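Local coordinates for protein thermospermine synthase (PDB 6BQ3) that probably makes thermospermine by transferring the aminopropyl group of decarboxylated S-adenosylmethionine to spermidine, releasing methylthioadenosine, at residues E84-E89 against H250-A255; N104-G109 against V129-D134; G212-Q217 against V261-S266. All coordinates share one frame; numbering follows the deposited sequence.

Interaction 1 of 3, residues E84-E89 against H250-A255. With DSH (5'-S-(3-aminopropyl)-5'-thioadenosine), chain C.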
loop_
_atom_site.group_PDB
_atom_site.type_symbol
_atom_site.label_atom_id
_atom_site.label_comp_id
_atom_site.label_asym_id
_atom_site.label_seq_id
_atom_site.Cartn_x
_atom_site.Cartn_y
_atom_site.Cartn_z
ATOM N N GLU A 84 -11.687 20.634 -8.260
ATOM C CA GLU A 84 -12.420 21.485 -7.299
ATOM C C GLU A 84 -13.445 22.348 -7.989
ATOM O O GLU A 84 -14.440 22.715 -7.384
ATOM C CB GLU A 84 -11.455 22.322 -6.408
ATOM C CG GLU A 84 -10.525 23.288 -7.137
ATOM C CD GLU A 84 -11.189 24.592 -7.659
ATOM O OE1 GLU A 84 -12.373 24.843 -7.366
ATOM O OE2 GLU A 84 -10.533 25.320 -8.414
ATOM N N PHE A 85 -13.221 22.651 -9.262
ATOM C CA PHE A 85 -14.161 23.408 -10.040
ATOM C C PHE A 85 -15.547 22.743 -10.064
ATOM O O PHE A 85 -16.561 23.430 -10.028
ATOM C CB PHE A 85 -13.628 23.733 -11.430
ATOM C CG PHE A 85 -13.736 22.587 -12.449
ATOM C CD1 PHE A 85 -12.774 21.616 -12.539
ATOM C CD2 PHE A 85 -14.779 22.548 -13.355
ATOM C CE1 PHE A 85 -12.840 20.633 -13.514
ATOM C CE2 PHE A 85 -14.857 21.562 -14.325
ATOM C CZ PHE A 85 -13.897 20.590 -14.397
ATOM N N ILE A 86 -15.583 21.411 -10.070
ATOM C CA ILE A 86 -16.858 20.716 -10.143
ATOM C C ILE A 86 -17.602 20.918 -8.823
ATOM O O ILE A 86 -18.788 21.258 -8.797
ATOM C CB ILE A 86 -16.647 19.187 -10.359
ATOM C CG1 ILE A 86 -15.783 18.941 -11.635
ATOM C CG2 ILE A 86 -18.010 18.480 -10.382
ATOM C CD1 ILE A 86 -15.370 17.476 -11.781
ATOM N N TYR A 87 -16.921 20.651 -7.722
ATOM C CA TYR A 87 -17.488 20.863 -6.414
ATOM C C TYR A 87 -18.026 22.288 -6.259
ATOM O O TYR A 87 -19.148 22.489 -5.779
ATOM C CB TYR A 87 -16.460 20.515 -5.328
ATOM C CG TYR A 87 -16.935 20.805 -3.919
ATOM C CD1 TYR A 87 -17.619 19.850 -3.175
ATOM C CD2 TYR A 87 -16.741 22.054 -3.343
ATOM C CE1 TYR A 87 -18.088 20.120 -1.888
ATOM C CE2 TYR A 87 -17.231 22.353 -2.066
ATOM C CZ TYR A 87 -17.873 21.360 -1.333
ATOM O OH TYR A 87 -18.312 21.604 -0.054
ATOM N N HIS A 88 -17.216 23.276 -6.645
ATOM C CA HIS A 88 -17.531 24.664 -6.371
ATOM C C HIS A 88 -18.557 25.262 -7.320
ATOM O O HIS A 88 -19.424 26.036 -6.894
ATOM C CB HIS A 88 -16.233 25.468 -6.236
ATOM C CG HIS A 88 -15.422 25.051 -5.051
ATOM N ND1 HIS A 88 -14.273 24.287 -5.139
ATOM C CD2 HIS A 88 -15.637 25.255 -3.735
ATOM C CE1 HIS A 88 -13.817 24.053 -3.914
ATOM N NE2 HIS A 88 -14.629 24.636 -3.047
ATOM N N GLU A 89 -18.550 24.857 -8.587
ATOM C CA GLU A 89 -19.656 25.212 -9.480
ATOM C C GLU A 89 -20.994 24.655 -8.998
ATOM O O GLU A 89 -21.999 25.332 -9.062
ATOM C CB GLU A 89 -19.396 24.769 -10.907
ATOM C CG GLU A 89 -18.283 25.602 -11.522
ATOM C CD GLU A 89 -18.117 25.401 -12.992
ATOM O OE1 GLU A 89 -18.973 24.729 -13.583
ATOM O OE2 GLU A 89 -17.126 25.942 -13.575
ATOM N N HIS A 250 -20.245 13.398 -9.542
ATOM C CA HIS A 250 -18.971 12.737 -9.283
ATOM C C HIS A 250 -17.825 13.750 -9.034
ATOM O O HIS A 250 -17.627 14.667 -9.811
ATOM C CB HIS A 250 -18.591 11.834 -10.461
ATOM C CG HIS A 250 -17.411 10.946 -10.194
ATOM N ND1 HIS A 250 -16.298 10.938 -10.994
ATOM C CD2 HIS A 250 -17.164 10.057 -9.200
ATOM C CE1 HIS A 250 -15.420 10.070 -10.512
ATOM N NE2 HIS A 250 -15.919 9.525 -9.426
ATOM N N ILE A 251 -17.077 13.566 -7.945
ATOM C CA ILE A 251 -15.839 14.278 -7.762
ATOM C C ILE A 251 -14.707 13.233 -7.639
ATOM O O ILE A 251 -14.571 12.600 -6.585
ATOM C CB ILE A 251 -15.930 15.270 -6.609
ATOM C CG1 ILE A 251 -17.059 16.317 -6.895
ATOM C CG2 ILE A 251 -14.608 16.011 -6.490
ATOM C CD1 ILE A 251 -17.499 16.999 -5.659
ATOM N N PRO A 252 -13.889 13.078 -8.700
ATOM C CA PRO A 252 -12.865 12.016 -8.709
ATOM C C PRO A 252 -11.966 12.056 -7.482
ATOM O O PRO A 252 -11.780 11.025 -6.859
ATOM C CB PRO A 252 -12.097 12.255 -9.998
ATOM C CG PRO A 252 -13.084 12.934 -10.896
ATOM C CD PRO A 252 -13.958 13.789 -9.991
ATOM N N SER A 253 -11.524 13.240 -7.057
ATOM C CA SER A 253 -10.621 13.375 -5.891
ATOM C C SER A 253 -11.259 13.009 -4.541
ATOM O O SER A 253 -10.536 12.772 -3.584
ATOM C CB SER A 253 -9.992 14.766 -5.815
ATOM O OG SER A 253 -10.933 15.772 -5.514
ATOM N N TYR A 254 -12.582 12.993 -4.488
ATOM C CA TYR A 254 -13.342 12.585 -3.320
ATOM C C TYR A 254 -13.670 11.108 -3.384
ATOM O O TYR A 254 -14.232 10.600 -2.424
ATOM C CB TYR A 254 -14.652 13.381 -3.205
ATOM C CG TYR A 254 -14.558 14.807 -2.714
ATOM C CD1 TYR A 254 -13.337 15.498 -2.597
ATOM C CD2 TYR A 254 -15.717 15.497 -2.384
ATOM C CE1 TYR A 254 -13.302 16.811 -2.156
ATOM C CE2 TYR A 254 -15.689 16.798 -1.922
ATOM C CZ TYR A 254 -14.487 17.457 -1.804
ATOM O OH TYR A 254 -14.473 18.778 -1.358
ATOM N N ALA A 255 -13.335 10.429 -4.499
ATOM C CA ALA A 255 -13.582 9.005 -4.670
ATOM C C ALA A 255 -15.064 8.663 -4.521
ATOM O O ALA A 255 -15.399 7.562 -4.150
ATOM C CB ALA A 255 -12.734 8.179 -3.683
HETATM N N DSH C . -16.382 19.541 1.386
HETATM N N1 DSH C . -17.699 27.616 11.310
HETATM C C2 DSH C . -17.069 28.190 10.163
HETATM N N3 DSH C . -16.121 27.381 9.400
HETATM C C4 DSH C . -15.827 25.965 9.828
HETATM C C5 DSH C . -16.432 25.432 10.917
HETATM C C6 DSH C . -17.424 26.281 11.729
HETATM N N6 DSH C . -18.093 25.767 12.902
HETATM N N7 DSH C . -15.985 24.178 11.061
HETATM C C8 DSH C . -15.109 23.931 10.058
HETATM N N9 DSH C . -15.003 25.043 9.292
HETATM C CA DSH C . -15.495 20.698 1.526
HETATM C CB DSH C . -15.485 21.170 2.998
HETATM S SD DSH C . -13.389 21.768 4.781
HETATM C CG DSH C . -14.305 22.148 3.250
HETATM C "C1'" DSH C . -14.276 25.246 8.169
HETATM C "C2'" DSH C . -12.839 24.584 8.104
HETATM O "O2'" DSH C . -11.807 25.448 8.797
HETATM C "C3'" DSH C . -12.631 24.434 6.864
HETATM O "O3'" DSH C . -12.148 25.629 6.144
HETATM C "C4'" DSH C . -14.106 24.056 6.218
HETATM O "O4'" DSH C . -14.994 24.632 6.984
HETATM C "C5'" DSH C . -14.296 22.554 6.176
#
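The hydroxyls of Tyr87 and Tyr254 converge on the terminal amine of the bound aminopropyl-thioadenosine. Both bonds are long and weak: DSH N lies 3.2 Å from Tyr87 OH and 3.4 Å from Tyr254 OH. Each phenol has a firmer partner elsewhere, Tyr87 in the carboxylate of Asp181, the predicted proton acceptor, and Tyr254 in the backbone oxygen of Gln78. Tyrosine suits both places because its ring packs against apolar neighbours while its oxygen reaches the amine. Tyr254 OH sits over one face of the Tyr87 ring, toward its rim, 3.8 Å from Tyr87 CD1, and the two rings meet obliquely, with planes at 57°. With CG anti to its backbone N (chi1 176°), the Tyr87 ring extends from helix 84-98 toward the ligand. Ile251 supports its base: Ile251 CD1 approaches the ring edge near its plane and comes within 3.7 Å of Tyr87 CB. One helical residue earlier, Ile86 offers two separate branches, CG2 at 4.2 Å from Ile251 CG1 and CD1 at 4.3 Å from Pro252 CD. Branched aliphatic residues fill this seam well, and Ile223 of the second subunit packs on both Ile86 and Pro252. Behind the tyrosine, the His88 ring has Tyr87 CD2 over its centre, and His88 ND1 makes a bent, bifurcated donation to Glu84 OE1 and Glu84 O; OE1 also pairs with Arg117. The arrangement, a helix facing the turn that follows strand 243-251, is consistent with the aminopropyl end of an aminopropyltransferase active site.

Interaction 2 of 3, residues N104-G109 against V129-D134; sequences NVFIMG and VMCDID. With DSH (5'-S-(3-aminopropyl)-5'-thioadenosine), chain C.
Gly109, beside Asp132 where two parallel strands give way to the ligand, has backbone angles (phi 93°, psi -133°) that only glycine tolerates easily, since a CB would press on the preceding carbonyl oxygen and on O4' of the ribose. Asp132 fills the neighbouring position, its OD2 3.4 Å from Gly109 C. Its carboxylate grips both ribose hydroxyls, DSH O3' bonding to Asp132 OD2 at 2.5 Å and DSH O2' to Asp132 OD1 at 2.7 Å. The anti lone pair of OD1 also takes the backbone N of Asp134, an Asx turn, while OD2 receives Gly111 N; these bonds fix the carboxylate's rotation. A leucine here would probably leave both ribose hydroxyls and those two amides without their acceptor. Four backbone bonds zip the strands together, from Val129 N to Val105 O through to Gly109 N with Cys131 O. On one side of the sheet the Phe106 ring, swung away from its own amide (chi1 -171°), brings CZ to 3.4 Å from Cys131 CB and CE2 to 3.6 Å from Val129 CG1; slim partners suit the broad ring. Strand 104-107, helix 114-120 and strand 127-132 form a beta-alpha-beta unit; an acidic residue ending its second strand and holding the ribose hydroxyls is characteristic of Rossmann-like class I methyltransferase folds.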
loop_
_atom_site.group_PDB
_atom_site.type_symbol
_atom_site.label_atom_id
_atom_site.label_comp_id
_atom_site.label_asym_id
_atom_site.label_seq_id
_atom_site.Cartn_x
_atom_site.Cartn_y
_atom_site.Cartn_z
ATOM N N ASN A 104 -26.292 39.628 -1.598
ATOM C CA ASN A 104 -25.398 39.328 -0.501
ATOM C C ASN A 104 -25.497 37.867 -0.124
ATOM O O ASN A 104 -26.570 37.259 -0.241
ATOM C CB ASN A 104 -25.570 40.279 0.691
ATOM C CG ASN A 104 -26.935 40.197 1.366
ATOM O OD1 ASN A 104 -27.917 39.635 0.824
ATOM N ND2 ASN A 104 -27.015 40.805 2.559
ATOM N N VAL A 105 -24.361 37.299 0.282
ATOM C CA VAL A 105 -24.239 35.860 0.553
ATOM C C VAL A 105 -23.306 35.638 1.724
ATOM O O VAL A 105 -22.290 36.308 1.849
ATOM C CB VAL A 105 -23.701 35.084 -0.664
ATOM C CG1 VAL A 105 -23.541 33.601 -0.350
ATOM C CG2 VAL A 105 -24.601 35.288 -1.865
ATOM N N PHE A 106 -23.673 34.697 2.592
ATOM C CA PHE A 106 -22.869 34.316 3.751
ATOM C C PHE A 106 -22.442 32.867 3.549
ATOM O O PHE A 106 -23.279 32.014 3.308
ATOM C CB PHE A 106 -23.724 34.430 4.987
ATOM C CG PHE A 106 -22.954 34.276 6.253
ATOM C CD1 PHE A 106 -22.719 33.034 6.778
ATOM C CD2 PHE A 106 -22.508 35.378 6.943
ATOM C CE1 PHE A 106 -22.018 32.893 7.966
ATOM C CE2 PHE A 106 -21.797 35.246 8.117
ATOM C CZ PHE A 106 -21.541 33.997 8.626
ATOM N N ILE A 107 -21.151 32.617 3.635
ATOM C CA ILE A 107 -20.566 31.270 3.510
ATOM C C ILE A 107 -20.202 30.793 4.916
ATOM O O ILE A 107 -19.454 31.465 5.615
ATOM C CB ILE A 107 -19.254 31.287 2.686
ATOM C CG1 ILE A 107 -19.443 32.042 1.367
ATOM C CG2 ILE A 107 -18.750 29.841 2.464
ATOM C CD1 ILE A 107 -18.152 32.200 0.588
ATOM N N MET A 108 -20.650 29.598 5.271
ATOM C CA MET A 108 -20.214 28.921 6.482
ATOM C C MET A 108 -19.049 28.031 6.102
ATOM O O MET A 108 -19.256 27.046 5.382
ATOM C CB MET A 108 -21.365 28.102 7.034
ATOM C CG MET A 108 -22.677 28.873 7.127
ATOM S SD MET A 108 -23.905 28.014 8.139
ATOM C CE MET A 108 -24.255 26.595 7.080
ATOM N N GLY A 109 -17.839 28.381 6.562
ATOM C CA GLY A 109 -16.590 27.842 6.011
ATOM C C GLY A 109 -16.007 28.743 4.905
ATOM O O GLY A 109 -15.924 29.973 5.039
ATOM N N VAL A 129 -19.609 37.277 2.471
ATOM C CA VAL A 129 -18.969 37.041 3.758
ATOM C C VAL A 129 -18.447 35.589 3.790
ATOM O O VAL A 129 -19.239 34.666 3.715
ATOM C CB VAL A 129 -19.923 37.293 4.945
ATOM C CG1 VAL A 129 -19.212 37.036 6.271
ATOM C CG2 VAL A 129 -20.447 38.740 4.922
ATOM N N MET A 130 -17.119 35.435 3.866
ATOM C CA MET A 130 -16.474 34.160 4.143
ATOM C C MET A 130 -16.253 34.050 5.646
ATOM O O MET A 130 -15.367 34.708 6.230
ATOM C CB MET A 130 -15.144 34.078 3.404
ATOM C CG MET A 130 -14.444 32.735 3.590
ATOM S SD MET A 130 -12.669 32.963 3.376
ATOM C CE MET A 130 -12.685 33.227 1.606
ATOM N N CYS A 131 -17.073 33.246 6.287
ATOM C CA CYS A 131 -16.943 33.045 7.710
ATOM C C CYS A 131 -16.341 31.658 8.008
ATOM O O CYS A 131 -17.070 30.668 8.074
ATOM C CB CYS A 131 -18.290 33.208 8.412
ATOM S SG CYS A 131 -18.075 33.142 10.212
ATOM N N ASP A 132 -15.018 31.598 8.194
ATOM C CA ASP A 132 -14.354 30.327 8.532
ATOM C C ASP A 132 -13.809 30.392 9.949
ATOM O O ASP A 132 -13.342 31.434 10.386
ATOM C CB ASP A 132 -13.238 30.043 7.543
ATOM C CG ASP A 132 -12.846 28.577 7.505
ATOM O OD1 ASP A 132 -12.339 28.059 8.541
ATOM O OD2 ASP A 132 -13.029 27.951 6.435
ATOM N N ILE A 133 -13.847 29.271 10.655
ATOM C CA ILE A 133 -13.381 29.214 12.042
ATOM C C ILE A 133 -11.833 29.236 12.153
ATOM O O ILE A 133 -11.289 29.565 13.216
ATOM C CB ILE A 133 -14.031 28.002 12.743
ATOM C CG1 ILE A 133 -14.039 28.178 14.255
ATOM C CG2 ILE A 133 -13.378 26.688 12.317
ATOM C CD1 ILE A 133 -14.851 27.096 14.948
ATOM N N ASP A 134 -11.137 28.938 11.046
ATOM C CA ASP A 134 -9.694 28.690 11.058
ATOM C C ASP A 134 -8.931 29.699 10.181
ATOM O O ASP A 134 -8.751 29.522 8.975
ATOM C CB ASP A 134 -9.396 27.231 10.652
ATOM C CG ASP A 134 -8.024 26.753 11.131
ATOM O OD1 ASP A 134 -7.144 27.600 11.367
ATOM O OD2 ASP A 134 -7.834 25.525 11.292
HETATM N N DSH C . -16.382 19.541 1.386
HETATM N N1 DSH C . -17.699 27.616 11.310
HETATM C C2 DSH C . -17.069 28.190 10.163
HETATM N N3 DSH C . -16.121 27.381 9.400
HETATM C C4 DSH C . -15.827 25.965 9.828
HETATM C C5 DSH C . -16.432 25.432 10.917
HETATM C C6 DSH C . -17.424 26.281 11.729
HETATM N N6 DSH C . -18.093 25.767 12.902
HETATM N N7 DSH C . -15.985 24.178 11.061
HETATM C C8 DSH C . -15.109 23.931 10.058
HETATM N N9 DSH C . -15.003 25.043 9.292
HETATM C CA DSH C . -15.495 20.698 1.526
HETATM C CB DSH C . -15.485 21.170 2.998
HETATM S SD DSH C . -13.389 21.768 4.781
HETATM C CG DSH C . -14.305 22.148 3.250
HETATM C "C1'" DSH C . -14.276 25.246 8.169
HETATM C "C2'" DSH C . -12.839 24.584 8.104
HETATM O "O2'" DSH C . -11.807 25.448 8.797
HETATM C "C3'" DSH C . -12.631 24.434 6.864
HETATM O "O3'" DSH C . -12.148 25.629 6.144
HETATM C "C4'" DSH C . -14.106 24.056 6.218
HETATM O "O4'" DSH C . -14.994 24.632 6.984
HETATM C "C5'" DSH C . -14.296 22.554 6.176
#

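Interaction 3 of 3, residues G212-Q217 against V261-S266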
loop_
_atom_site.group_PDB
_atom_site.type_symbol
_atom_site.label_atom_id
_atom_site.label_comp_id
_atom_site.label_asym_id
_atom_site.label_seq_id
_atom_site.Cartn_x
_atom_site.Cartn_y
_atom_site.Cartn_z
ATOM N N GLY A 212 -35.071 34.019 0.282
ATOM C CA GLY A 212 -33.711 33.543 0.536
ATOM C C GLY A 212 -33.554 32.064 0.157
ATOM O O GLY A 212 -34.523 31.302 0.161
ATOM N N ILE A 213 -32.334 31.678 -0.204
ATOM C CA ILE A 213 -32.022 30.329 -0.603
ATOM C C ILE A 213 -30.815 29.854 0.166
ATOM O O ILE A 213 -29.839 30.569 0.290
ATOM C CB ILE A 213 -31.719 30.182 -2.106
ATOM C CG1 ILE A 213 -32.920 30.660 -2.921
ATOM C CG2 ILE A 213 -31.434 28.709 -2.401
ATOM C CD1 ILE A 213 -32.729 30.689 -4.439
ATOM N N PHE A 214 -30.920 28.652 0.728
ATOM C CA PHE A 214 -29.825 28.055 1.412
ATOM C C PHE A 214 -29.317 26.905 0.550
ATOM O O PHE A 214 -30.101 26.256 -0.097
ATOM C CB PHE A 214 -30.308 27.569 2.758
ATOM C CG PHE A 214 -29.320 26.736 3.490
ATOM C CD1 PHE A 214 -28.121 27.265 3.878
ATOM C CD2 PHE A 214 -29.616 25.417 3.820
ATOM C CE1 PHE A 214 -27.195 26.481 4.568
ATOM C CE2 PHE A 214 -28.721 24.646 4.516
ATOM C CZ PHE A 214 -27.517 25.166 4.902
ATOM N N VAL A 215 -28.000 26.674 0.548
ATOM C CA VAL A 215 -27.474 25.458 -0.026
ATOM C C VAL A 215 -26.374 24.959 0.886
ATOM O O VAL A 215 -25.616 25.756 1.462
ATOM C CB VAL A 215 -26.939 25.681 -1.453
ATOM C CG1 VAL A 215 -25.887 26.791 -1.464
ATOM C CG2 VAL A 215 -26.349 24.387 -1.974
ATOM N N THR A 216 -26.314 23.659 1.085
ATOM C CA THR A 216 -25.212 23.094 1.843
ATOM C C THR A 216 -24.635 21.938 1.094
ATOM O O THR A 216 -25.362 21.184 0.473
ATOM C CB THR A 216 -25.564 22.677 3.282
ATOM O OG1 THR A 216 -24.358 22.225 3.952
ATOM C CG2 THR A 216 -26.667 21.623 3.310
ATOM N N GLN A 217 -23.319 21.827 1.155
ATOM C CA GLN A 217 -22.656 20.562 0.834
ATOM C C GLN A 217 -23.260 19.479 1.766
ATOM O O GLN A 217 -23.716 19.765 2.913
ATOM C CB GLN A 217 -21.134 20.675 0.940
ATOM C CG GLN A 217 -20.484 20.465 2.327
ATOM C CD GLN A 217 -20.256 18.963 2.668
ATOM O OE1 GLN A 217 -19.680 18.251 1.884
ATOM N NE2 GLN A 217 -20.754 18.502 3.788
ATOM N N VAL A 261 -27.618 20.034 -1.204
ATOM C CA VAL A 261 -29.065 20.252 -1.055
ATOM C C VAL A 261 -29.409 21.741 -1.078
ATOM O O VAL A 261 -28.852 22.502 -0.279
ATOM C CB VAL A 261 -29.579 19.576 0.237
ATOM C CG1 VAL A 261 -31.087 19.744 0.352
ATOM C CG2 VAL A 261 -29.208 18.112 0.236
ATOM N N LEU A 262 -30.254 22.155 -2.025
ATOM C CA LEU A 262 -30.825 23.479 -2.041
ATOM C C LEU A 262 -32.051 23.464 -1.117
ATOM O O LEU A 262 -32.797 22.493 -1.085
ATOM C CB LEU A 262 -31.334 23.858 -3.429
ATOM C CG LEU A 262 -30.381 23.886 -4.582
ATOM C CD1 LEU A 262 -31.092 24.346 -5.834
ATOM C CD2 LEU A 262 -29.215 24.789 -4.267
ATOM N N ALA A 263 -32.286 24.543 -0.392
ATOM C CA ALA A 263 -33.451 24.595 0.492
ATOM C C ALA A 263 -33.955 26.021 0.523
ATOM O O ALA A 263 -33.148 26.980 0.655
ATOM C CB ALA A 263 -33.059 24.130 1.888
ATOM N N SER A 264 -35.272 26.167 0.396
ATOM C CA SER A 264 -35.907 27.479 0.392
ATOM C C SER A 264 -37.363 27.408 0.790
ATOM O O SER A 264 -38.001 26.363 0.600
ATOM C CB SER A 264 -35.847 28.062 -1.013
ATOM O OG SER A 264 -36.327 29.408 -0.992
ATOM N N ASP A 265 -37.888 28.520 1.301
ATOM C CA ASP A 265 -39.347 28.701 1.439
ATOM C C ASP A 265 -39.972 29.264 0.180
ATOM O O ASP A 265 -41.178 29.355 0.112
ATOM C CB ASP A 265 -39.715 29.531 2.687
ATOM C CG ASP A 265 -39.574 28.716 4.004
ATOM O OD1 ASP A 265 -39.547 27.445 3.952
ATOM O OD2 ASP A 265 -39.476 29.336 5.068
ATOM N N SER A 266 -39.173 29.609 -0.840
ATOM C CA SER A 266 -39.738 29.907 -2.175
ATOM C C SER A 266 -39.444 28.748 -3.118
ATOM O O SER A 266 -38.562 27.950 -2.809
ATOM C CB SER A 266 -39.187 31.223 -2.714
ATOM O OG SER A 266 -39.641 32.282 -1.880
#
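The Phe214 ring meets Ala263 at its edge, near the ring plane, where Phe214 CD2 lies 4.2 Å from Ala263 CB. Over one face, toward the rim, sits the backbone N of Thr216 two residues along the same strand, and the ring of Tyr200 meets it obliquely. Alanine suits the position opposite Phe214, since its lone methyl lets the large ring spread over this side of the sheet, where Leu237 of helix 230-238 also packs. A chi1 of 171° in Phe214 turns the ring to the side of its own carbonyl carbon, and from there CD2 reaches the Ala263 methyl.

Phe214 and Ala263 form an antiparallel hydrogen-bonded pair: Phe214 N reaches Ala263 O at 2.8 Å with a nearly straight N-H...O angle of 168°, and Ala263 N returns a bond to Phe214 O. Thr216 and Val261 make the second such pair. Between them the non-hydrogen-bonded pair Val215 and Leu262 turns to the other side of the sheet. There the two side chains lie alongside each other, pointing the same way, and Leu262 CD2 touches Val215 CG2 at 3.7 Å. Both meet Ala95 of helix 84-98 and Tyr247 of strand 243-251, so aliphatic residues fit. A CA-H...O contact joins Val215 CA to Val261 O at 3.3 Å.

At the far end Ser264 bridges the strands with its side chain. Ser264 OG donates to Gly212 O at 2.9 Å and accepts from Ser266 N, an ST turn that closes the strand; serine suits because one small hydroxyl can do both. The whole is a twisted antiparallel pair, its strand directions 156° apart, in which strand 256-264 runs against the otherwise parallel Rossmann-like sheet, as in class I methyltransferase folds.

Overall arrangement
Helix 84-98 opens interaction 1 and leads straight into strand 104-107, where interaction 2 begins; interaction 2 closes first, at 129-134, across a beta-alpha-beta unit. Strand 212-220 then opens interaction 3 before 250-255 comes back to the helix and closes interaction 1, and 261-266 closes interaction 3 last. Interaction 2 is thus nested within interaction 1, whereas interactions 1 and 3 cross and interactions 2 and 3 lie in series. All three reach the same mixed sheet. Tyr87 OH packs on Gln217 CB and Met108 CE on Phe214 CE1, joining interaction 3 to each of the others, while the ligand spans interactions 1 and 2, amine to ribose.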